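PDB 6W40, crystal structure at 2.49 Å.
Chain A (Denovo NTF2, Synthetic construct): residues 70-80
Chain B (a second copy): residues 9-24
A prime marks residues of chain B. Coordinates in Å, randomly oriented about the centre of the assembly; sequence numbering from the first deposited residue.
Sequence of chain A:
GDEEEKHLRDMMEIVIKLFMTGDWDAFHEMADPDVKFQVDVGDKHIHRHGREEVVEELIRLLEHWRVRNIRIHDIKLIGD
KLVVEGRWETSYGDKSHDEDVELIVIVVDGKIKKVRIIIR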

ATOM      1  N   ILE A  70       2.661  -7.025   6.272  1.00 67.47           N
ATOM      2  CA  ILE A  70       3.175  -7.948   5.266  1.00 47.36           C
ATOM      3  C   ILE A  70       4.374  -7.291   4.596  1.00 57.44           C
ATOM      4  O   ILE A  70       4.220  -6.301   3.869  1.00 61.30           O
ATOM      5  CB  ILE A  70       2.109  -8.320   4.228  1.00 49.21           C
ATOM      6  CG1 ILE A  70       0.901  -8.959   4.911  1.00 58.97           C
ATOM      7  CG2 ILE A  70       2.688  -9.262   3.180  1.00 56.06           C
ATOM      8  CD1 ILE A  70      -0.273  -9.165   3.994  1.00 65.91           C
ATOM      9  N   ARG A  71       5.566  -7.837   4.836  1.00 53.77           N
ATOM     10  CA  ARG A  71       6.768  -7.385   4.143  1.00 58.51           C
ATOM     11  C   ARG A  71       6.657  -7.757   2.670  1.00 61.57           C
ATOM     12  O   ARG A  71       6.816  -8.925   2.302  1.00 57.67           O
ATOM     13  CB  ARG A  71       8.011  -8.003   4.775  1.00 51.33           C
ATOM     14  CG  ARG A  71       9.306  -7.650   4.061  1.00 61.33           C
ATOM     15  CD  ARG A  71       9.566  -6.154   4.093  1.00 66.24           C
ATOM     16  NE  ARG A  71       9.777  -5.666   5.453  1.00 75.01           N
ATOM     17  CZ  ARG A  71      10.962  -5.614   6.052  1.00 72.36           C
ATOM     18  NH1 ARG A  71      12.051  -6.020   5.412  1.00 61.75           N
ATOM     19  NH2 ARG A  71      11.060  -5.154   7.292  1.00 80.78           N
ATOM     20  N   ILE A  72       6.391  -6.764   1.827  1.00 62.19           N
ATOM     21  CA  ILE A  72       6.018  -7.006   0.439  1.00 54.02           C
ATOM     22  C   ILE A  72       7.265  -7.210  -0.408  1.00 54.04           C
ATOM     23  O   ILE A  72       8.226  -6.435  -0.320  1.00 67.68           O
ATOM     24  CB  ILE A  72       5.171  -5.842  -0.098  1.00 57.91           C
ATOM     25  CG1 ILE A  72       3.836  -5.781   0.643  1.00 54.36           C
ATOM     26  CG2 ILE A  72       4.959  -5.979  -1.596  1.00 52.42           C
ATOM     27  CD1 ILE A  72       2.995  -4.594   0.272  1.00 62.70           C
ATOM     28  N   HIS A  73       7.250  -8.254  -1.237  1.00 48.63           N
ATOM     29  CA  HIS A  73       8.305  -8.513  -2.209  1.00 52.55           C
ATOM     30  C   HIS A  73       7.935  -8.059  -3.614  1.00 51.16           C
ATOM     31  O   HIS A  73       8.773  -7.480  -4.312  1.00 59.85           O
ATOM     32  CB  HIS A  73       8.653 -10.005  -2.234  1.00 50.45           C
ATOM     33  CG  HIS A  73       9.141 -10.538  -0.923  1.00 56.49           C
ATOM     34  ND1 HIS A  73       9.343 -11.883  -0.696  1.00 65.14           N
ATOM     35  CD2 HIS A  73       9.468  -9.910   0.231  1.00 55.73           C
ATOM     36  CE1 HIS A  73       9.771 -12.059   0.542  1.00 67.57           C
ATOM     37  NE2 HIS A  73       9.856 -10.878   1.125  1.00 67.45           N
ATOM     38  N   ASP A  74       6.701  -8.309  -4.049  1.00 42.20           N
ATOM     39  CA  ASP A  74       6.247  -7.862  -5.360  1.00 45.23           C
ATOM     40  C   ASP A  74       4.732  -7.719  -5.339  1.00 51.39           C
ATOM     41  O   ASP A  74       4.038  -8.425  -4.603  1.00 42.76           O
ATOM     42  CB  ASP A  74       6.680  -8.829  -6.468  1.00 51.19           C
ATOM     43  CG  ASP A  74       6.478  -8.251  -7.859  1.00 70.07           C
ATOM     44  OD1 ASP A  74       6.111  -7.061  -7.967  1.00 60.79           O
ATOM     45  OD2 ASP A  74       6.687  -8.987  -8.844  1.00 74.51           O
ATOM     46  N   ILE A  75       4.231  -6.795  -6.158  1.00 47.57           N
ATOM     47  CA  ILE A  75       2.803  -6.521  -6.267  1.00 37.87           C
ATOM     48  C   ILE A  75       2.462  -6.281  -7.729  1.00 40.70           C
ATOM     49  O   ILE A  75       3.188  -5.579  -8.441  1.00 55.58           O
ATOM     50  CB  ILE A  75       2.380  -5.309  -5.408  1.00 48.64           C
ATOM     51  CG1 ILE A  75       2.337  -5.683  -3.930  1.00 54.13           C
ATOM     52  CG2 ILE A  75       1.021  -4.785  -5.840  1.00 56.33           C
ATOM     53  CD1 ILE A  75       1.740  -4.602  -3.054  1.00 55.64           C
ATOM     54  N   LYS A  76       1.357  -6.869  -8.178  1.00 40.11           N
ATOM     55  CA  LYS A  76       0.838  -6.653  -9.521  1.00 50.78           C
ATOM     56  C   LYS A  76      -0.620  -6.229  -9.426  1.00 48.20           C
ATOM     57  O   LYS A  76      -1.397  -6.828  -8.677  1.00 43.87           O
ATOM     58  CB  LYS A  76       0.972  -7.916 -10.377  1.00 40.02           C
ATOM     59  CG  LYS A  76       2.397  -8.219 -10.807  1.00 57.13           C
ATOM     60  CD  LYS A  76       2.923  -7.142 -11.742  1.00 58.35           C
ATOM     61  CE  LYS A  76       4.385  -7.365 -12.080  1.00 66.53           C
ATOM     62  NZ  LYS A  76       5.247  -7.249 -10.873  1.00 62.81           N
ATOM     63  N   LEU A  77      -0.982  -5.196 -10.180  1.00 42.52           N
ATOM     64  CA  LEU A  77      -2.352  -4.695 -10.236  1.00 42.13           C
ATOM     65  C   LEU A  77      -2.937  -5.083 -11.588  1.00 41.55           C
ATOM     66  O   LEU A  77      -2.520  -4.560 -12.625  1.00 50.51           O
ATOM     67  CB  LEU A  77      -2.391  -3.184 -10.028  1.00 44.87           C
ATOM     68  CG  LEU A  77      -3.343  -2.685  -8.939  1.00 54.34           C
ATOM     69  CD1 LEU A  77      -3.026  -3.361  -7.615  1.00 54.64           C
ATOM     70  CD2 LEU A  77      -3.259  -1.172  -8.807  1.00 55.31           C
ATOM     71  N   ILE A  78      -3.898  -6.004 -11.573  1.00 38.94           N
ATOM     72  CA  ILE A  78      -4.487  -6.522 -12.801  1.00 31.76           C
ATOM     73  C   ILE A  78      -5.975  -6.207 -12.806  1.00 43.09           C
ATOM     74  O   ILE A  78      -6.799  -7.038 -12.407  1.00 43.45           O
ATOM     75  CB  ILE A  78      -4.244  -8.034 -12.941  1.00 41.11           C
ATOM     76  CG1 ILE A  78      -2.793  -8.372 -12.597  1.00 45.70           C
ATOM     77  CG2 ILE A  78      -4.580  -8.497 -14.350  1.00 46.54           C
ATOM     78  CD1 ILE A  78      -2.515  -9.853 -12.517  1.00 48.11           C
ATOM     79  N   GLY A  79      -6.328  -5.004 -13.251  1.00 47.62           N
ATOM     80  CA  GLY A  79      -7.715  -4.591 -13.272  1.00 31.73           C
ATOM     81  C   GLY A  79      -8.299  -4.425 -11.884  1.00 46.47           C
ATOM     82  O   GLY A  79      -8.024  -3.434 -11.202  1.00 51.50           O
ATOM     83  N   ASP A  80      -9.106  -5.397 -11.456  1.00 43.54           N
ATOM     84  CA  ASP A  80      -9.760  -5.361 -10.154  1.00 42.34           C
ATOM     85  C   ASP A  80      -9.140  -6.344  -9.168  1.00 36.97           C
ATOM     86  O   ASP A  80      -9.741  -6.640  -8.130  1.00 42.26           O
ATOM     87  CB  ASP A  80     -11.256  -5.641 -10.307  1.00 48.73           C
ATOM     88  CG  ASP A  80     -11.540  -7.030 -10.851  1.00 51.06           C
ATOM     89  OD1 ASP A  80     -10.645  -7.612 -11.499  1.00 57.60           O
ATOM     90  OD2 ASP A  80     -12.660  -7.539 -10.633  1.00 55.99           O
TER
ATOM     91  N   ARG B   9      -0.637   2.685 -17.221  1.00 43.41           N
ATOM     92  CA  ARG B   9      -1.330   3.084 -16.001  1.00 44.29           C
ATOM     93  C   ARG B   9      -1.006   2.136 -14.854  1.00 59.27           C
ATOM     94  O   ARG B   9      -0.642   2.572 -13.757  1.00 49.83           O
ATOM     95  CB  ARG B   9      -2.837   3.134 -16.249  1.00 52.71           C
ATOM     96  CG  ARG B   9      -3.657   3.418 -15.007  1.00 50.06           C
ATOM     97  CD  ARG B   9      -5.118   3.086 -15.240  1.00 67.34           C
ATOM     98  NE  ARG B   9      -5.290   1.704 -15.678  1.00 75.79           N
ATOM     99  CZ  ARG B   9      -6.467   1.111 -15.846  1.00 78.14           C
ATOM    100  NH1 ARG B   9      -7.588   1.780 -15.608  1.00 76.54           N
ATOM    101  NH2 ARG B   9      -6.525  -0.151 -16.249  1.00 79.03           N
ATOM    102  N   ASP B  10      -1.125   0.827 -15.095  1.00 62.49           N
ATOM    103  CA  ASP B  10      -0.849  -0.144 -14.042  1.00 54.55           C
ATOM    104  C   ASP B  10       0.609  -0.089 -13.604  1.00 50.41           C
ATOM    105  O   ASP B  10       0.907  -0.181 -12.408  1.00 52.18           O
ATOM    106  CB  ASP B  10      -1.218  -1.553 -14.508  1.00 65.11           C
ATOM    107  CG  ASP B  10      -2.717  -1.789 -14.527  1.00 78.41           C
ATOM    108  OD1 ASP B  10      -3.357  -1.509 -15.561  1.00 89.14           O
ATOM    109  OD2 ASP B  10      -3.260  -2.251 -13.500  1.00 80.61           O
ATOM    110  N   MET B  11       1.532   0.067 -14.558  1.00 47.95           N
ATOM    111  CA  MET B  11       2.949   0.129 -14.210  1.00 51.87           C
ATOM    112  C   MET B  11       3.242   1.332 -13.321  1.00 51.27           C
ATOM    113  O   MET B  11       3.947   1.216 -12.314  1.00 57.76           O
ATOM    114  CB  MET B  11       3.807   0.172 -15.476  1.00 53.75           C
ATOM    115  CG  MET B  11       3.908  -1.150 -16.235  1.00 62.58           C
ATOM    116  SD  MET B  11       4.875  -2.425 -15.397  1.00102.40           S
ATOM    117  CE  MET B  11       3.590  -3.380 -14.591  1.00 73.19           C
ATOM    118  N   MET B  12       2.700   2.499 -13.677  1.00 49.49           N
ATOM    119  CA  MET B  12       2.910   3.687 -12.855  1.00 52.12           C
ATOM    120  C   MET B  12       2.296   3.514 -11.472  1.00 57.38           C
ATOM    121  O   MET B  12       2.856   3.977 -10.472  1.00 55.24           O
ATOM    122  CB  MET B  12       2.332   4.919 -13.553  1.00 47.17           C
ATOM    123  CG  MET B  12       3.020   5.268 -14.865  1.00 60.86           C
ATOM    124  SD  MET B  12       4.784   5.573 -14.656  1.00 56.34           S
ATOM    125  CE  MET B  12       5.292   5.821 -16.354  1.00 54.47           C
ATOM    126  N   GLU B  13       1.146   2.842 -11.395  1.00 55.08           N
ATOM    127  CA  GLU B  13       0.510   2.616 -10.102  1.00 53.01           C
ATOM    128  C   GLU B  13       1.299   1.621  -9.264  1.00 54.21           C
ATOM    129  O   GLU B  13       1.478   1.824  -8.058  1.00 54.47           O
ATOM    130  CB  GLU B  13      -0.923   2.133 -10.305  1.00 50.37           C
ATOM    131  CG  GLU B  13      -1.823   3.172 -10.931  1.00 59.74           C
ATOM    132  CD  GLU B  13      -2.338   4.175  -9.925  1.00 65.89           C
ATOM    133  OE1 GLU B  13      -2.678   3.761  -8.797  1.00 62.70           O
ATOM    134  OE2 GLU B  13      -2.400   5.376 -10.258  1.00 81.95           O
ATOM    135  N   ILE B  14       1.769   0.536  -9.885  1.00 53.62           N
ATOM    136  CA  ILE B  14       2.606  -0.421  -9.168  1.00 55.37           C
ATOM    137  C   ILE B  14       3.847   0.273  -8.627  1.00 61.60           C
ATOM    138  O   ILE B  14       4.257   0.036  -7.484  1.00 66.65           O
ATOM    139  CB  ILE B  14       2.961  -1.612 -10.079  1.00 49.05           C
ATOM    140  CG1 ILE B  14       1.717  -2.452 -10.368  1.00 52.23           C
ATOM    141  CG2 ILE B  14       4.038  -2.478  -9.443  1.00 59.89           C
ATOM    142  CD1 ILE B  14       1.965  -3.607 -11.315  1.00 39.70           C
ATOM    143  N   VAL B  15       4.437   1.169  -9.424  1.00 54.50           N
ATOM    144  CA  VAL B  15       5.621   1.914  -8.999  1.00 60.43           C
ATOM    145  C   VAL B  15       5.341   2.690  -7.717  1.00 57.93           C
ATOM    146  O   VAL B  15       6.173   2.729  -6.802  1.00 54.21           O
ATOM    147  CB  VAL B  15       6.098   2.840 -10.134  1.00 61.75           C
ATOM    148  CG1 VAL B  15       7.021   3.923  -9.599  1.00 63.43           C
ATOM    149  CG2 VAL B  15       6.804   2.037 -11.217  1.00 50.38           C
ATOM    150  N   ILE B  16       4.162   3.310  -7.622  1.00 58.72           N
ATOM    151  CA  ILE B  16       3.831   4.095  -6.436  1.00 55.75           C
ATOM    152  C   ILE B  16       3.700   3.195  -5.218  1.00 60.13           C
ATOM    153  O   ILE B  16       4.087   3.572  -4.105  1.00 60.29           O
ATOM    154  CB  ILE B  16       2.547   4.908  -6.673  1.00 54.76           C
ATOM    155  CG1 ILE B  16       2.712   5.794  -7.903  1.00 53.74           C
ATOM    156  CG2 ILE B  16       2.220   5.761  -5.459  1.00 51.74           C
ATOM    157  CD1 ILE B  16       3.974   6.609  -7.889  1.00 46.92           C
ATOM    158  N   LYS B  17       3.170   1.989  -5.406  1.00 61.50           N
ATOM    159  CA  LYS B  17       2.966   1.077  -4.289  1.00 67.40           C
ATOM    160  C   LYS B  17       4.269   0.567  -3.685  1.00 69.23           C
ATOM    161  O   LYS B  17       4.217  -0.224  -2.738  1.00 78.90           O
ATOM    162  CB  LYS B  17       2.085  -0.093  -4.731  1.00 63.75           C
ATOM    163  CG  LYS B  17       0.645   0.318  -5.009  1.00 61.21           C
ATOM    164  CD  LYS B  17      -0.233  -0.874  -5.350  1.00 67.51           C
ATOM    165  CE  LYS B  17       0.107  -1.446  -6.715  1.00 72.17           C
ATOM    166  NZ  LYS B  17      -0.210  -0.498  -7.818  1.00 71.61           N
ATOM    167  N   LEU B  18       5.423   0.994  -4.193  1.00 71.20           N
ATOM    168  CA  LEU B  18       6.688   0.736  -3.519  1.00 70.91           C
ATOM    169  C   LEU B  18       6.992   1.770  -2.438  1.00 81.22           C
ATOM    170  O   LEU B  18       8.109   1.789  -1.910  1.00 83.63           O
ATOM    171  CB  LEU B  18       7.830   0.667  -4.536  1.00 69.04           C
ATOM    172  CG  LEU B  18       7.865  -0.581  -5.431  1.00 75.37           C
ATOM    173  CD1 LEU B  18       7.305  -1.801  -4.722  1.00 73.22           C
ATOM    174  CD2 LEU B  18       7.140  -0.360  -6.732  1.00 74.30           C
ATOM    175  N   PHE B  19       6.024   2.631  -2.113  1.00 75.90           N
ATOM    176  CA  PHE B  19       6.039   3.426  -0.889  1.00 67.43           C
ATOM    177  C   PHE B  19       5.750   2.590   0.349  1.00 70.26           C
ATOM    178  O   PHE B  19       5.780   3.127   1.462  1.00 62.09           O
ATOM    179  CB  PHE B  19       5.002   4.550  -0.969  1.00 61.69           C
ATOM    180  CG  PHE B  19       5.535   5.844  -1.511  1.00 60.54           C
ATOM    181  CD1 PHE B  19       6.322   6.666  -0.724  1.00 57.57           C
ATOM    182  CD2 PHE B  19       5.220   6.252  -2.796  1.00 53.26           C
ATOM    183  CE1 PHE B  19       6.804   7.864  -1.217  1.00 59.98           C
ATOM    184  CE2 PHE B  19       5.698   7.448  -3.294  1.00 47.32           C
ATOM    185  CZ  PHE B  19       6.492   8.255  -2.503  1.00 53.00           C
ATOM    186  N   MET B  20       5.463   1.296   0.178  1.00 66.07           N
ATOM    187  CA  MET B  20       4.916   0.450   1.227  1.00 73.05           C
ATOM    188  C   MET B  20       5.412  -0.983   1.020  1.00 73.85           C
ATOM    189  O   MET B  20       4.660  -1.905   0.711  1.00 70.88           O
ATOM    190  CB  MET B  20       3.387   0.521   1.235  1.00 62.61           C
ATOM    191  CG  MET B  20       2.790   0.934  -0.107  1.00 61.69           C
ATOM    192  SD  MET B  20       0.990   1.042  -0.113  1.00 72.87           S
ATOM    193  CE  MET B  20       0.697   1.990  -1.602  1.00 64.11           C
ATOM    194  N   THR B  21       6.720  -1.184   1.194  1.00 69.68           N
ATOM    195  CA  THR B  21       7.321  -2.510   1.103  1.00 67.24           C
ATOM    196  C   THR B  21       8.227  -2.785   2.297  1.00 70.73           C
ATOM    197  O   THR B  21       9.186  -3.554   2.193  1.00 70.92           O
ATOM    198  CB  THR B  21       8.102  -2.678  -0.200  1.00 55.70           C
ATOM    199  OG1 THR B  21       9.039  -1.603  -0.345  1.00 62.30           O
ATOM    200  CG2 THR B  21       7.156  -2.690  -1.383  1.00 59.39           C
ATOM    201  N   GLY B  22       7.940  -2.159   3.435  1.00 65.63           N
ATOM    202  CA  GLY B  22       8.746  -2.349   4.623  1.00 74.11           C
ATOM    203  C   GLY B  22      10.082  -1.639   4.554  1.00 78.75           C
ATOM    204  O   GLY B  22      10.412  -0.836   5.430  1.00 85.82           O
ATOM    205  N   ASP B  23      10.857  -1.925   3.512  1.00 78.52           N
ATOM    206  CA  ASP B  23      12.169  -1.332   3.318  1.00 84.85           C
ATOM    207  C   ASP B  23      12.217  -0.613   1.976  1.00 83.59           C
ATOM    208  O   ASP B  23      11.371  -0.829   1.101  1.00 80.51           O
ATOM    209  CB  ASP B  23      13.271  -2.397   3.392  1.00 83.95           C
ATOM    210  CG  ASP B  23      14.559  -1.863   3.987  1.00 96.15           C
ATOM    211  OD1 ASP B  23      14.634  -0.645   4.248  1.00 87.56           O
ATOM    212  OD2 ASP B  23      15.492  -2.665   4.203  1.00102.81           O
ATOM    213  N   TRP B  24      13.220   0.254   1.820  1.00 85.08           N
ATOM    214  CA  TRP B  24      13.404   1.025   0.596  1.00 75.87           C
ATOM    215  C   TRP B  24      14.229   0.283  -0.449  1.00 77.98           C
ATOM    216  O   TRP B  24      14.875   0.921  -1.291  1.00 80.36           O
ATOM    217  CB  TRP B  24      14.043   2.378   0.914  1.00 71.34           C
ATOM    218  CG  TRP B  24      13.261   3.190   1.897  1.00 76.28           C
ATOM    219  CD1 TRP B  24      13.620   3.497   3.177  1.00 72.52           C
ATOM    220  CD2 TRP B  24      11.979   3.793   1.686  1.00 74.94           C
ATOM    221  NE1 TRP B  24      12.646   4.258   3.774  1.00 71.10           N
ATOM    222  CE2 TRP B  24      11.626   4.454   2.879  1.00 76.45           C
ATOM    223  CE3 TRP B  24      11.096   3.842   0.602  1.00 69.19           C
ATOM    224  CZ2 TRP B  24      10.429   5.153   3.021  1.00 70.73           C
ATOM    225  CZ3 TRP B  24       9.908   4.536   0.744  1.00 76.44           C
ATOM    226  CH2 TRP B  24       9.585   5.183   1.945  1.00 80.19           C
TER

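The striking feature of this contact is a pair of oxygens: Leu77 O lies just 2.6 Å from Asp10′ OD2, a side-chain carboxyl oxygen facing a backbone carbonyl oxygen, and the geometry leaves the proton question open. No clear hydrogen bond joins the two stretches; packing does most of the work.

The strand through Ile75 and Leu77 runs roughly antiparallel to the helix of the second copy that carries Asp10′ and Ile14′, at 146°, with the axes 8.2 Å apart at their closest. The strand's alternation sets the first rule: Ile75 and Leu77 point toward the partner, while Lys76 points away. Leu77 gives up the largest area. Its CB packs 4.2 Å from Ile14′ CG1, and its CD2 reaches to 3.3 Å from Lys17′ NZ. Lys17′ is buried, and its methylenes serve as apolar surface: CE lies 3.6 Å from Ile75 CG2. Ile14′ starts sideways but turns its end inward, placing CG2 3.4 Å from Ile75 O and CD1 3.7 Å from Lys76 CD. Lys76 can thus lend its aliphatic stem while its NZ forms a salt bridge to Asp74 OD2 at 3.0 Å.

The chain turns a corner at His73, and before it Ile72 points toward the segment around Met20′ and Thr21′. Its CD1 approaches Met20′ O at 3.2 Å, and its CB sits 3.9 Å from Thr21′ CG2. Thr21′ suits this place doubly: the methyl packs, while OG1 donates to Asp23′ O at 2.9 Å, satisfying the hydroxyl within its own loop.

At the exposed margin, Arg71 folds along the loop, with CD 3.2 Å from Thr21′ O and one guanidinium face covered by Gly22′ C and Asp23′ N. Gly22′ fits twice over: its phi is positive, and an ideal CB would sit 2.1 Å from Arg71 NE, a clash.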